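Side-chain contacts in putative tetR-family transcriptional regulatory protein (Streptomyces coelicolor, PDB 2DG8), which probably represses or otherwise regulates transcription by binding operator DNA as a dimer through an N-terminal helix-turn-helix domain, possibly in response to a small ligand: residues R129-H134 and Q146-I151; D83-A88 and E136-P141; Y48-T51 and Q55-R58; Q9-I14 and L57-G62. All blocks are in the same frame, centred on the assembly; numbering follows the deposited sequence.

Contact 1 (R129-H134 and Q146-I151)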
# COMPACT_ATOMS: atom_id res chain seq x y z
N ARG A 129 -13.91 -5.75 4.10
CA ARG A 129 -15.02 -6.47 4.71
C ARG A 129 -15.22 -7.84 4.08
O ARG A 129 -15.46 -8.82 4.78
CB ARG A 129 -16.31 -5.66 4.59
CG ARG A 129 -17.44 -6.17 5.46
CD ARG A 129 -18.79 -5.86 4.82
NE ARG A 129 -19.09 -6.84 3.78
CZ ARG A 129 -19.96 -6.64 2.80
NH1 ARG A 129 -20.63 -5.50 2.73
NH2 ARG A 129 -20.17 -7.59 1.90
N ARG A 130 -15.15 -7.91 2.75
CA ARG A 130 -15.34 -9.18 2.05
C ARG A 130 -14.17 -10.13 2.31
O ARG A 130 -14.33 -11.35 2.39
CB ARG A 130 -15.52 -8.91 0.56
CG ARG A 130 -16.68 -7.97 0.28
CD ARG A 130 -17.62 -8.55 -0.76
NE ARG A 130 -17.04 -8.50 -2.10
CZ ARG A 130 -17.40 -9.31 -3.09
NH1 ARG A 130 -16.83 -9.19 -4.28
NH2 ARG A 130 -18.31 -10.26 -2.89
N SER A 131 -12.97 -9.55 2.43
CA SER A 131 -11.79 -10.36 2.72
C SER A 131 -12.02 -11.04 4.07
O SER A 131 -11.82 -12.25 4.22
CB SER A 131 -10.55 -9.46 2.82
OG SER A 131 -10.30 -8.80 1.60
N ARG A 132 -12.45 -10.24 5.04
CA ARG A 132 -12.68 -10.75 6.39
C ARG A 132 -13.75 -11.83 6.43
O ARG A 132 -13.68 -12.75 7.25
CB ARG A 132 -13.06 -9.61 7.34
CG ARG A 132 -11.95 -8.60 7.57
CD ARG A 132 -12.19 -7.81 8.86
NE ARG A 132 -13.51 -7.18 8.89
CZ ARG A 132 -13.80 -6.00 8.36
NH1 ARG A 132 -15.03 -5.52 8.44
NH2 ARG A 132 -12.85 -5.28 7.75
N VAL A 133 -14.75 -11.73 5.56
CA VAL A 133 -15.80 -12.74 5.53
C VAL A 133 -15.16 -14.12 5.34
O VAL A 133 -15.34 -15.02 6.16
CB VAL A 133 -16.82 -12.47 4.39
CG1 VAL A 133 -17.82 -13.60 4.31
CG2 VAL A 133 -17.55 -11.15 4.65
N HIS A 134 -14.38 -14.27 4.27
CA HIS A 134 -13.73 -15.55 4.01
C HIS A 134 -12.76 -15.96 5.11
O HIS A 134 -12.55 -17.14 5.35
CB HIS A 134 -12.99 -15.51 2.67
CG HIS A 134 -13.89 -15.28 1.50
ND1 HIS A 134 -13.98 -14.07 0.86
CD2 HIS A 134 -14.78 -16.10 0.89
CE1 HIS A 134 -14.89 -14.14 -0.10
NE2 HIS A 134 -15.39 -15.36 -0.10
N GLN A 146 -7.29 -8.80 12.60
CA GLN A 146 -5.85 -8.65 12.82
C GLN A 146 -5.09 -9.35 11.69
O GLN A 146 -4.10 -8.84 11.17
CB GLN A 146 -5.45 -9.26 14.17
CG GLN A 146 -6.21 -8.69 15.36
CD GLN A 146 -5.90 -9.41 16.67
OE1 GLN A 146 -6.76 -9.50 17.55
NE2 GLN A 146 -4.68 -9.91 16.81
N LEU A 147 -5.59 -10.52 11.29
CA LEU A 147 -4.96 -11.31 10.24
C LEU A 147 -5.01 -10.60 8.88
O LEU A 147 -4.03 -10.65 8.12
CB LEU A 147 -5.63 -12.68 10.14
CG LEU A 147 -5.06 -13.66 9.11
CD1 LEU A 147 -3.53 -13.73 9.23
CD2 LEU A 147 -5.70 -15.03 9.32
N ASP A 148 -6.12 -9.95 8.57
CA ASP A 148 -6.25 -9.24 7.30
C ASP A 148 -5.21 -8.14 7.21
O ASP A 148 -4.65 -7.89 6.14
CB ASP A 148 -7.65 -8.62 7.14
CG ASP A 148 -7.97 -8.27 5.69
OD1 ASP A 148 -8.73 -7.30 5.45
OD2 ASP A 148 -7.47 -8.97 4.78
N ALA A 149 -4.94 -7.46 8.33
CA ALA A 149 -3.94 -6.40 8.33
C ALA A 149 -2.54 -6.99 8.16
O ALA A 149 -1.66 -6.37 7.56
CB ALA A 149 -4.01 -5.60 9.63
N LEU A 150 -2.32 -8.19 8.71
CA LEU A 150 -1.02 -8.84 8.59
C LEU A 150 -0.80 -9.25 7.14
O LEU A 150 0.26 -9.00 6.56
CB LEU A 150 -0.93 -10.09 9.49
CG LEU A 150 0.38 -10.89 9.42
CD1 LEU A 150 1.54 -10.00 9.87
CD2 LEU A 150 0.29 -12.14 10.31
N ILE A 151 -1.82 -9.88 6.55
CA ILE A 151 -1.75 -10.31 5.16
C ILE A 151 -1.40 -9.11 4.27
O ILE A 151 -0.56 -9.20 3.37
CB ILE A 151 -3.10 -10.93 4.70
CG1 ILE A 151 -3.30 -12.29 5.38
CG2 ILE A 151 -3.15 -11.08 3.18
CD1 ILE A 151 -4.63 -12.94 5.09
O HOH W 1 -9.91 -5.99 7.52

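Contact 2 (D83-A88 and E136-P141)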
# COMPACT_ATOMS: atom_id res chain seq x y z
N ASP A 83 -5.43 -25.27 10.71
CA ASP A 83 -4.12 -25.59 10.18
C ASP A 83 -4.00 -25.40 8.68
O ASP A 83 -3.03 -24.82 8.21
CB ASP A 83 -3.72 -27.02 10.55
CG ASP A 83 -3.29 -27.15 12.01
OD1 ASP A 83 -2.49 -26.32 12.48
OD2 ASP A 83 -3.76 -28.10 12.68
N GLU A 84 -4.98 -25.89 7.92
CA GLU A 84 -4.93 -25.74 6.47
C GLU A 84 -5.16 -24.27 6.12
O GLU A 84 -4.57 -23.76 5.18
CB GLU A 84 -5.99 -26.61 5.78
CG GLU A 84 -5.87 -28.09 6.09
CD GLU A 84 -6.58 -28.97 5.06
OE1 GLU A 84 -7.67 -28.59 4.59
OE2 GLU A 84 -6.04 -30.05 4.74
N ALA A 85 -6.01 -23.60 6.89
CA ALA A 85 -6.29 -22.19 6.67
C ALA A 85 -5.02 -21.36 6.81
O ALA A 85 -4.74 -20.51 5.96
CB ALA A 85 -7.34 -21.70 7.66
N ARG A 86 -4.26 -21.60 7.87
CA ARG A 86 -3.02 -20.87 8.11
C ARG A 86 -2.07 -21.09 6.95
O ARG A 86 -1.41 -20.16 6.48
CB ARG A 86 -2.35 -21.34 9.41
CG ARG A 86 -3.16 -21.11 10.66
CD ARG A 86 -2.36 -21.49 11.91
NE ARG A 86 -3.06 -21.14 13.14
CZ ARG A 86 -3.84 -21.98 13.84
NH1 ARG A 86 -4.43 -21.55 14.95
NH2 ARG A 86 -4.02 -23.23 13.43
N GLU A 87 -1.98 -22.34 6.50
CA GLU A 87 -1.11 -22.73 5.39
C GLU A 87 -1.63 -22.08 4.10
O GLU A 87 -0.86 -21.66 3.23
CB GLU A 87 -1.13 -24.25 5.23
CG GLU A 87 0.13 -24.86 4.63
CD GLU A 87 1.30 -24.87 5.60
OE1 GLU A 87 1.10 -25.27 6.77
OE2 GLU A 87 2.41 -24.50 5.20
N ALA A 88 -2.95 -22.01 4.00
CA ALA A 88 -3.61 -21.42 2.84
C ALA A 88 -3.30 -19.93 2.77
O ALA A 88 -3.09 -19.38 1.68
CB ALA A 88 -5.13 -21.64 2.94
N GLU A 136 -13.18 -15.22 8.27
CA GLU A 136 -14.00 -15.62 9.40
C GLU A 136 -14.60 -17.01 9.25
O GLU A 136 -15.30 -17.48 10.15
CB GLU A 136 -15.11 -14.60 9.66
CG GLU A 136 -14.59 -13.25 10.10
CD GLU A 136 -15.71 -12.30 10.43
OE1 GLU A 136 -15.44 -11.09 10.57
OE2 GLU A 136 -16.86 -12.77 10.57
N LYS A 137 -14.35 -17.66 8.13
CA LYS A 137 -14.85 -19.01 7.94
C LYS A 137 -13.93 -19.96 8.70
O LYS A 137 -14.23 -21.15 8.85
CB LYS A 137 -14.87 -19.39 6.46
CG LYS A 137 -15.90 -18.64 5.63
CD LYS A 137 -15.86 -19.10 4.18
CE LYS A 137 -16.76 -18.24 3.30
NZ LYS A 137 -16.68 -18.67 1.87
N HIS A 138 -12.82 -19.43 9.21
CA HIS A 138 -11.87 -20.25 9.95
C HIS A 138 -11.41 -19.65 11.27
O HIS A 138 -11.01 -20.37 12.17
CB HIS A 138 -10.63 -20.55 9.09
CG HIS A 138 -10.93 -21.25 7.81
ND1 HIS A 138 -11.26 -20.57 6.65
CD2 HIS A 138 -10.93 -22.56 7.49
CE1 HIS A 138 -11.44 -21.45 5.67
NE2 HIS A 138 -11.25 -22.66 6.16
N PHE A 139 -11.46 -18.32 11.37
CA PHE A 139 -11.02 -17.65 12.59
C PHE A 139 -12.11 -16.72 13.11
O PHE A 139 -12.98 -16.30 12.34
CB PHE A 139 -9.76 -16.82 12.31
CG PHE A 139 -8.64 -17.61 11.69
CD1 PHE A 139 -7.80 -18.40 12.47
CD2 PHE A 139 -8.45 -17.60 10.31
CE1 PHE A 139 -6.79 -19.16 11.90
CE2 PHE A 139 -7.44 -18.36 9.72
CZ PHE A 139 -6.61 -19.14 10.52
N ASP A 140 -12.05 -16.41 14.40
CA ASP A 140 -13.03 -15.51 15.01
C ASP A 140 -12.88 -14.12 14.40
O ASP A 140 -11.84 -13.80 13.82
CB ASP A 140 -12.83 -15.47 16.53
CG ASP A 140 -11.51 -14.83 16.94
OD1 ASP A 140 -11.40 -13.59 16.88
OD2 ASP A 140 -10.59 -15.57 17.32
N PRO A 141 -13.92 -13.27 14.51
CA PRO A 141 -13.92 -11.91 13.96
C PRO A 141 -12.70 -11.06 14.29
O PRO A 141 -12.13 -10.41 13.42
CB PRO A 141 -15.20 -11.31 14.55
CG PRO A 141 -16.11 -12.50 14.64
CD PRO A 141 -15.18 -13.55 15.21

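Contact 3 (Y48-T51 and Q55-R58)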
# COMPACT_ATOMS: atom_id res chain seq x y z
N TYR A 48 -22.68 6.32 -22.99
CA TYR A 48 -23.94 5.62 -23.13
C TYR A 48 -24.13 4.73 -21.89
O TYR A 48 -25.22 4.63 -21.33
CB TYR A 48 -23.93 4.73 -24.38
CG TYR A 48 -25.20 3.92 -24.55
CD1 TYR A 48 -26.23 4.37 -25.38
CD2 TYR A 48 -25.41 2.75 -23.83
CE1 TYR A 48 -27.43 3.68 -25.49
CE2 TYR A 48 -26.61 2.04 -23.93
CZ TYR A 48 -27.61 2.51 -24.76
OH TYR A 48 -28.79 1.83 -24.85
N HIS A 49 -23.03 4.11 -21.47
CA HIS A 49 -23.02 3.19 -20.34
C HIS A 49 -22.65 3.77 -18.99
O HIS A 49 -23.01 3.20 -17.96
CB HIS A 49 -22.06 2.03 -20.63
CG HIS A 49 -22.49 1.16 -21.76
ND1 HIS A 49 -23.48 0.21 -21.63
CD2 HIS A 49 -22.08 1.10 -23.05
CE1 HIS A 49 -23.67 -0.39 -22.79
NE2 HIS A 49 -22.83 0.13 -23.67
N PHE A 50 -21.93 4.88 -18.98
CA PHE A 50 -21.49 5.47 -17.72
C PHE A 50 -21.84 6.94 -17.57
O PHE A 50 -21.65 7.73 -18.50
CB PHE A 50 -19.98 5.27 -17.58
CG PHE A 50 -19.56 3.83 -17.56
CD1 PHE A 50 -19.56 3.11 -16.37
CD2 PHE A 50 -19.21 3.18 -18.74
CE1 PHE A 50 -19.22 1.76 -16.36
CE2 PHE A 50 -18.86 1.83 -18.74
CZ PHE A 50 -18.87 1.12 -17.54
N THR A 51 -22.33 7.30 -16.40
CA THR A 51 -22.73 8.67 -16.11
C THR A 51 -21.54 9.62 -16.06
O THR A 51 -21.69 10.82 -16.26
CB THR A 51 -23.49 8.77 -14.77
OG1 THR A 51 -22.63 8.40 -13.69
CG2 THR A 51 -24.70 7.84 -14.79
N GLN A 55 -18.26 7.01 -11.75
CA GLN A 55 -18.97 5.74 -11.76
C GLN A 55 -18.11 4.69 -12.47
O GLN A 55 -18.03 3.54 -12.04
CB GLN A 55 -20.31 5.86 -12.48
CG GLN A 55 -21.02 4.52 -12.60
CD GLN A 55 -22.27 4.61 -13.43
OE1 GLN A 55 -22.22 4.83 -14.64
NE2 GLN A 55 -23.42 4.45 -12.78
N LEU A 56 -17.49 5.10 -13.57
CA LEU A 56 -16.62 4.22 -14.36
C LEU A 56 -15.51 3.70 -13.45
O LEU A 56 -15.29 2.49 -13.34
CB LEU A 56 -16.04 5.02 -15.54
CG LEU A 56 -15.32 4.39 -16.74
CD1 LEU A 56 -13.84 4.48 -16.53
CD2 LEU A 56 -15.77 2.94 -16.98
N LEU A 57 -14.82 4.61 -12.76
CA LEU A 57 -13.74 4.21 -11.87
C LEU A 57 -14.23 3.35 -10.71
O LEU A 57 -13.57 2.38 -10.32
CB LEU A 57 -13.01 5.44 -11.31
CG LEU A 57 -12.14 6.21 -12.31
CD1 LEU A 57 -11.42 7.33 -11.59
CD2 LEU A 57 -11.13 5.27 -12.95
N ARG A 58 -15.39 3.69 -10.17
CA ARG A 58 -15.93 2.92 -9.06
C ARG A 58 -16.26 1.51 -9.52
O ARG A 58 -15.97 0.54 -8.82
CB ARG A 58 -17.18 3.60 -8.49
CG ARG A 58 -16.89 4.96 -7.85
CD ARG A 58 -18.16 5.66 -7.37
NE ARG A 58 -18.70 5.08 -6.14
CZ ARG A 58 -18.16 5.26 -4.94
NH1 ARG A 58 -17.07 6.00 -4.79
NH2 ARG A 58 -18.71 4.70 -3.87
O HOH W 2 -19.86 9.64 -12.78

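Contact 4 (Q9-I14 and L57-G62)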
# COMPACT_ATOMS: atom_id res chain seq x y z
N GLN A 9 -21.72 -7.69 -23.75
CA GLN A 9 -20.46 -7.61 -23.01
C GLN A 9 -19.63 -6.38 -23.35
O GLN A 9 -18.43 -6.34 -23.07
CB GLN A 9 -19.63 -8.87 -23.25
CG GLN A 9 -20.04 -10.10 -22.44
CD GLN A 9 -21.53 -10.41 -22.52
OE1 GLN A 9 -22.34 -9.74 -21.88
NE2 GLN A 9 -21.88 -11.43 -23.30
N ARG A 10 -20.24 -5.37 -23.96
CA ARG A 10 -19.50 -4.17 -24.32
C ARG A 10 -19.18 -3.34 -23.08
O ARG A 10 -18.11 -2.73 -22.98
CB ARG A 10 -20.28 -3.33 -25.33
CG ARG A 10 -19.58 -2.04 -25.72
CD ARG A 10 -20.31 -1.30 -26.84
NE ARG A 10 -20.06 -1.85 -28.17
CZ ARG A 10 -20.59 -1.36 -29.28
NH1 ARG A 10 -20.31 -1.91 -30.45
NH2 ARG A 10 -21.42 -0.32 -29.22
N ARG A 11 -20.11 -3.32 -22.13
CA ARG A 11 -19.92 -2.56 -20.91
C ARG A 11 -18.78 -3.20 -20.12
O ARG A 11 -17.89 -2.50 -19.63
CB ARG A 11 -21.21 -2.55 -20.09
CG ARG A 11 -21.30 -1.40 -19.09
CD ARG A 11 -22.73 -1.20 -18.60
NE ARG A 11 -22.88 -0.02 -17.75
CZ ARG A 11 -22.45 0.05 -16.50
NH1 ARG A 11 -22.62 1.17 -15.80
NH2 ARG A 11 -21.87 -1.00 -15.93
N GLU A 12 -18.80 -4.53 -20.01
CA GLU A 12 -17.76 -5.27 -19.29
C GLU A 12 -16.40 -5.01 -19.93
O GLU A 12 -15.39 -4.88 -19.24
CB GLU A 12 -18.04 -6.78 -19.33
CG GLU A 12 -19.39 -7.22 -18.75
CD GLU A 12 -19.54 -8.74 -18.71
OE1 GLU A 12 -20.59 -9.23 -18.23
OE2 GLU A 12 -18.62 -9.46 -19.16
N ARG A 13 -16.38 -4.94 -21.26
CA ARG A 13 -15.13 -4.72 -21.97
C ARG A 13 -14.60 -3.33 -21.67
O ARG A 13 -13.38 -3.12 -21.61
CB ARG A 13 -15.35 -4.87 -23.48
CG ARG A 13 -14.22 -5.61 -24.18
CD ARG A 13 -14.51 -5.76 -25.66
NE ARG A 13 -15.82 -6.36 -25.88
CZ ARG A 13 -16.75 -5.84 -26.68
NH1 ARG A 13 -17.92 -6.45 -26.82
NH2 ARG A 13 -16.51 -4.71 -27.32
N ILE A 14 -15.50 -2.39 -21.47
CA ILE A 14 -15.08 -1.03 -21.17
C ILE A 14 -14.38 -1.02 -19.81
O ILE A 14 -13.33 -0.40 -19.65
CB ILE A 14 -16.27 -0.06 -21.17
CG1 ILE A 14 -16.76 0.13 -22.62
CG2 ILE A 14 -15.86 1.28 -20.56
CD1 ILE A 14 -18.06 0.90 -22.76
N LEU A 57 -14.82 4.61 -12.76
CA LEU A 57 -13.74 4.21 -11.87
C LEU A 57 -14.23 3.35 -10.71
O LEU A 57 -13.57 2.38 -10.32
CB LEU A 57 -13.01 5.44 -11.31
CG LEU A 57 -12.14 6.21 -12.31
CD1 LEU A 57 -11.42 7.33 -11.59
CD2 LEU A 57 -11.13 5.27 -12.95
N ARG A 58 -15.39 3.69 -10.17
CA ARG A 58 -15.93 2.92 -9.06
C ARG A 58 -16.26 1.51 -9.52
O ARG A 58 -15.97 0.54 -8.82
CB ARG A 58 -17.18 3.60 -8.49
CG ARG A 58 -16.89 4.96 -7.85
CD ARG A 58 -18.16 5.66 -7.37
NE ARG A 58 -18.70 5.08 -6.14
CZ ARG A 58 -18.16 5.26 -4.94
NH1 ARG A 58 -17.07 6.00 -4.79
NH2 ARG A 58 -18.71 4.70 -3.87
N GLU A 59 -16.86 1.39 -10.70
CA GLU A 59 -17.21 0.07 -11.22
C GLU A 59 -15.98 -0.72 -11.65
O GLU A 59 -15.96 -1.94 -11.54
CB GLU A 59 -18.21 0.18 -12.38
CG GLU A 59 -19.53 0.82 -12.01
CD GLU A 59 -20.67 0.45 -12.95
OE1 GLU A 59 -21.60 1.27 -13.11
OE2 GLU A 59 -20.64 -0.66 -13.52
N ALA A 60 -14.96 -0.02 -12.16
CA ALA A 60 -13.73 -0.68 -12.59
C ALA A 60 -12.95 -1.26 -11.40
O ALA A 60 -12.55 -2.42 -11.42
CB ALA A 60 -12.85 0.29 -13.36
N PHE A 61 -12.73 -0.43 -10.39
CA PHE A 61 -11.99 -0.87 -9.21
C PHE A 61 -12.81 -1.85 -8.38
O PHE A 61 -12.27 -2.64 -7.60
CB PHE A 61 -11.58 0.33 -8.36
CG PHE A 61 -10.32 1.02 -8.85
CD1 PHE A 61 -10.33 2.37 -9.16
CD2 PHE A 61 -9.13 0.31 -8.97
CE1 PHE A 61 -9.16 3.02 -9.58
CE2 PHE A 61 -7.95 0.94 -9.39
CZ PHE A 61 -7.97 2.30 -9.69
N GLY A 62 -14.13 -1.79 -8.55
CA GLY A 62 -15.00 -2.70 -7.84
C GLY A 62 -14.82 -4.07 -8.47
O GLY A 62 -14.84 -5.08 -7.79

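Contact 1 (R129-H134 and Q146-I151)
Asp148 meets Ser131 and Arg132 with its carboxylate, and the three side chains carry the whole contact between two helices that follow one another in the chain. With CG anti to the backbone N (chi1 -162°), the acid reaches out from helix 141-159 towards the neighbouring helix, where it is buried. One oxygen, Asp148 OD2, lies 3.7 Å from Ser131 CB, so the serine presents its methylene to the acid; its hydroxyl is turned back to its own helix and bonded to the carbonyl oxygen of Trp127. Asp148 OD1 lies 4.1 Å from Arg132 CG and also faces Ser131 CB. Arg132 runs at about a right angle to the acid, and a bend at chi3 (-54°) leads its guanidinium over Arg129 CA. No direct salt bridge forms, Arg132 NH2 stopping 5.1 Å from Asp148 OD1. A water closes the gap: it accepts from Arg132 NH2 at 3.0 Å, lying in the guanidinium plane, and donates to Asp148 OD1 at 2.7 Å. Replacing Asp148 by alanine is likely to leave this water without its acceptor and Arg132 without the nearby negative charge. Ser131 also touches Phe72 of helix 53-77, while Ile151 packs on helix 82-98 and Leu150 on helix 167-177. Beyond Asp148 lies His157 of the second subunit, which places the pair beside the dimer interface of the TetR-type C-terminal domain.

Contact 2 (D83-A88 and E136-P141)
Ala85 and Arg86 on helix 82-98 receive two consecutive aromatic side chains, His138 and Phe139, from the loop that joins helices 121-135 and 141-159. The first kind of interaction is CH-pi. The methyl carbon Ala85 CB sits over one face of the imidazole, 3.9 Å from the ring centroid of His138 and 27° off its normal, displaced towards the CG-CD2 side; the closest approach is 3.6 Å, from Ala85 CB to His138 CG. Apolar packing comes next. The same methyl lies 3.9 Å from Phe139 CZ, so one small side chain serves both rings. Arg86 contributes its aliphatic part: CG touches Phe139 CZ at 4.0 Å, at the edge of the ring and in its plane. The phenyl group comes to this place with CG anti to its own carbonyl carbon (chi1 -54°), which sends the ring from the loop towards the helix. Polar bonds then fix the flanks. His138 NE2 bonds to the carbonyl oxygen of Ala79, and Arg86, extended from CG to NE, gives its NE to Thr178 OG1, while its NH2 makes a long salt bridge of 3.6 Å to Asp83 OD1 within the helix. Phe139 also packs on Leu147 of helix 141-159 and on Thr178, just past helix 167-177, and Arg86 touches Ile174 of that helix; the contact thus ties the loop to the start of helix 82-98 within the TetR-type C-terminal domain.

Contact 3 (Y48-T51 and Q55-R58)
The turn after helix 44-49, probably the recognition helix of the helix-turn-helix as in TetR relatives, is joined here to the first turns of helix 53-77. Gln55 CG stands anti to the backbone N and the chain reaches the turn extended, the rotation about its last bond setting OE1 towards Thr51 N. There Gln55 OE1 accepts from Thr51 N at 3.0 Å with an N-H...O angle of 160°; the donor lies above the carbonyl plane, 44° out of it. A side-chain carbonyl thus satisfies a backbone N-H just after a helix has ended. Thr51 OG1 packs 3.6 Å from Gln55 CB, and a water links that hydroxyl to Gln55 N. Phe50 supplies the apolar half. Leu56 CD2 stands over the centre of the Phe50 ring, 3.5 Å from the centroid and 7° off the normal, a CH-pi contact almost along the ring normal, while the ring and the Gln55 amide are steeply inclined to each other. Phe50 further packs on Ile14 and Leu15 of helix 10-25 and makes a cation-pi contact with Arg11. The contact lies in the helix-turn-helix domain expected of a TetR-family protein, where the turn after helix 44-49 passes into the long helix 53-77.

Contact 4 (Q9-I14 and L57-G62)
A two-pronged surface salt bridge between Arg11 and Glu59 joins the first turns of helix 10-25 to helix 53-77, linking the N-terminal DNA-binding domain to the helix that leads out of it. The guanidinium meets the carboxylate end-on: Arg11 NH1 bonds to Glu59 OE1 at 2.9 Å and Arg11 NH2 to Glu59 OE2 at 2.7 Å, both bonds nearly straight. Both oxygens are met on their syn sides and lie close to the guanidinium plane, but the two flat groups are turned 35° apart, so the nitrogens stand somewhat out of the carboxylate plane. Arg11 CG points away from the backbone N (chi1 -158°) and the chain stays extended to NE, which brings the guanidinium to Glu59; the glutamate, also extended, crosses it at about a right angle. Arg11 NH1 bonds to the carbonyl oxygen of His49 as well. A methionine at Arg11 would probably leave the Glu59 carboxylate without its countercharge and the His49 carbonyl without this donor. On the inner side of the salt bridge, Ile14 packs on Met46 of helix 44-49 and on Leu56, and Ala60 packs on Leu19; helix 10-25 therefore lies against both helix 44-49 and helix 53-77.

The four contacts form two pairs, set on opposite sides of the chain's centre. Contacts 3 and 4, with centres about 8 Å apart, both use helix 53-77 and meet at Arg11, whose NH1 lies 3.5 Å from Phe50 CE1; together they join helices 10-25 and 44-49 to helix 53-77. Contacts 1 and 2 belong to the C-terminal domain, with centres about 10 Å apart, and touch where Leu147 CD2 lies 3.8 Å from Phe139 CE2. Between the pairs the centres of contacts 2 and 3 are about 37 Å apart, without touching. Helix 53-77, which also packs on Ser131, bridges the two regions; as in TetR relatives, where ligand binding in the C-terminal domain alters DNA binding, it probably couples the two here.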